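Local structure of DNA endonuclease I-CeuI (Chlamydomonas eugametos, 2EX5) at residues Ile34-Arg37 / Lys38-Ile42. The protein cuts DNA at a long, degenerate recognition sequence as a magnesium-dependent LAGLIDADG homing endonuclease, a homodimer whose staggered cleavage promotes intron homing. The protein carries 1 engineered substitution. Sequence-based numbering, arbitrary orientation.
Sequences IDLR and KLFQI
Arg37 and Ile42 meet at the C-terminal end of helix 29-40, their side chains crossing at about a right angle. The arginine CB lies near Ile42 O. CG comes 3.8 Å from that same oxygen and also touches Ile42 CB, and CD, again at 3.8 Å, keeps beside Ile42 O. A bend at chi3 (-28°) then turns the chain back along the helix, bringing one face of the guanidinium over Ile34 CA, which lies 3.7 Å off its plane, nearer the edge of the group than its middle. At the tip, NH1 is hydrogen-bonded to Tyr98 OH of helix 94-104. The backbone beneath closes in a Schellman motif: Gln41 takes a positive phi of 52°, and Ile42 N reaches a lone pair of Arg37 O at 3.2 Å, within the plane of that carbonyl. Just before this, the bonding is still i to i+4, with Phe40 N donating to Leu36 O at 3.0 Å. Leu36 and Phe40 run alongside each other in the same direction, with CD2 of the leucine 4.2 Å from CE2 of the ring. Leu39 CG sits over the ring centre, 4.1 Å from its plane. The methyl CD1 of Ile42 packs against Leu36 O, the same oxygen that accepts the Phe40 N bond. Leu36 lies between two helices, on Leu101 of helix 94-104 and Leu16 of helix 10-26; Phe40 and Ile42 pack on the former, and Leu39 rests against Glu15 and Ile19 of the latter.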
loop_
_atom_site.group_PDB
_atom_site.type_symbol
_atom_site.label_atom_id
_atom_site.label_comp_id
_atom_site.label_asym_id
_atom_site.label_seq_id
_atom_site.Cartn_x
_atom_site.Cartn_y
_atom_site.Cartn_z
ATOM N N ILE C 34 0.689 5.380 25.042
ATOM C CA ILE C 34 -0.425 5.088 25.922
ATOM C C ILE C 34 -1.618 5.902 25.563
ATOM O O ILE C 34 -2.697 5.389 25.463
ATOM C CB ILE C 34 -0.078 5.471 27.414
ATOM C CG1 ILE C 34 0.772 4.391 28.092
ATOM C CG2 ILE C 34 -1.420 5.695 28.332
ATOM C CD1 ILE C 34 1.601 4.985 29.383
ATOM N N ASP C 35 -1.424 7.184 25.337
ATOM C CA ASP C 35 -2.529 8.054 24.891
ATOM C C ASP C 35 -3.137 7.635 23.539
ATOM O O ASP C 35 -4.348 7.645 23.333
ATOM C CB ASP C 35 -2.012 9.512 24.794
ATOM C CG ASP C 35 -1.735 10.151 26.159
ATOM O OD1 ASP C 35 -2.199 9.655 27.252
ATOM O OD2 ASP C 35 -1.031 11.179 26.115
ATOM N N LEU C 36 -2.280 7.249 22.607
ATOM C CA LEU C 36 -2.779 6.805 21.282
ATOM C C LEU C 36 -3.462 5.481 21.437
ATOM O O LEU C 36 -4.537 5.269 20.860
ATOM C CB LEU C 36 -1.633 6.705 20.224
ATOM C CG LEU C 36 -1.044 8.094 19.907
ATOM C CD1 LEU C 36 0.415 7.883 19.445
ATOM C CD2 LEU C 36 -1.868 8.943 18.922
ATOM N N ARG C 37 -2.846 4.571 22.205
ATOM C CA ARG C 37 -3.523 3.299 22.439
ATOM C C ARG C 37 -4.905 3.557 22.936
ATOM O O ARG C 37 -5.862 2.964 22.466
ATOM C CB ARG C 37 -2.786 2.408 23.415
ATOM C CG ARG C 37 -1.866 1.486 22.676
ATOM C CD ARG C 37 -1.311 0.264 23.474
ATOM N NE ARG C 37 -1.190 0.464 24.915
ATOM C CZ ARG C 37 -0.155 1.020 25.559
ATOM N NH1 ARG C 37 0.912 1.540 24.927
ATOM N NH2 ARG C 37 -0.206 1.086 26.877
ATOM N N LYS C 38 -5.045 4.435 23.917
ATOM C CA LYS C 38 -6.389 4.610 24.503
ATOM C C LYS C 38 -7.339 5.423 23.571
ATOM O O LYS C 38 -8.506 5.009 23.370
ATOM C CB LYS C 38 -6.303 5.205 25.935
ATOM C CG LYS C 38 -7.710 5.488 26.658
ATOM C CD LYS C 38 -7.470 6.301 27.927
ATOM C CE LYS C 38 -8.551 6.001 28.970
ATOM N NZ LYS C 38 -8.447 7.034 30.046
ATOM N N LEU C 39 -6.867 6.555 23.023
ATOM C CA LEU C 39 -7.670 7.296 21.982
ATOM C C LEU C 39 -8.279 6.398 20.853
ATOM O O LEU C 39 -9.454 6.512 20.499
ATOM C CB LEU C 39 -6.813 8.409 21.333
ATOM C CG LEU C 39 -7.598 9.279 20.313
ATOM C CD1 LEU C 39 -8.870 9.965 20.846
ATOM C CD2 LEU C 39 -6.654 10.356 19.819
ATOM N N PHE C 40 -7.464 5.480 20.331
ATOM C CA PHE C 40 -7.911 4.578 19.252
ATOM C C PHE C 40 -8.280 3.129 19.669
ATOM O O PHE C 40 -8.650 2.301 18.818
ATOM C CB PHE C 40 -6.895 4.621 18.072
ATOM C CG PHE C 40 -6.731 6.024 17.441
ATOM C CD1 PHE C 40 -7.797 6.640 16.831
ATOM C CD2 PHE C 40 -5.513 6.674 17.447
ATOM C CE1 PHE C 40 -7.663 7.878 16.268
ATOM C CE2 PHE C 40 -5.361 7.911 16.894
ATOM C CZ PHE C 40 -6.454 8.518 16.317
ATOM N N GLN C 41 -8.191 2.798 20.962
ATOM C CA GLN C 41 -8.513 1.420 21.426
ATOM C C GLN C 41 -7.766 0.328 20.645
ATOM O O GLN C 41 -8.370 -0.540 20.003
ATOM C CB GLN C 41 -10.023 1.125 21.361
ATOM C CG GLN C 41 -10.988 2.204 21.803
ATOM C CD GLN C 41 -12.404 2.035 21.130
ATOM O OE1 GLN C 41 -12.884 0.889 20.891
ATOM N NE2 GLN C 41 -13.084 3.194 20.845
ATOM N N ILE C 42 -6.449 0.351 20.782
ATOM C CA ILE C 42 -5.508 -0.370 19.970
ATOM C C ILE C 42 -4.941 -1.431 20.873
ATOM O O ILE C 42 -4.508 -1.093 21.928
ATOM C CB ILE C 42 -4.333 0.597 19.534
ATOM C CG1 ILE C 42 -4.814 1.569 18.467
ATOM C CG2 ILE C 42 -3.149 -0.162 19.048
ATOM C CD1 ILE C 42 -3.798 2.601 18.130
#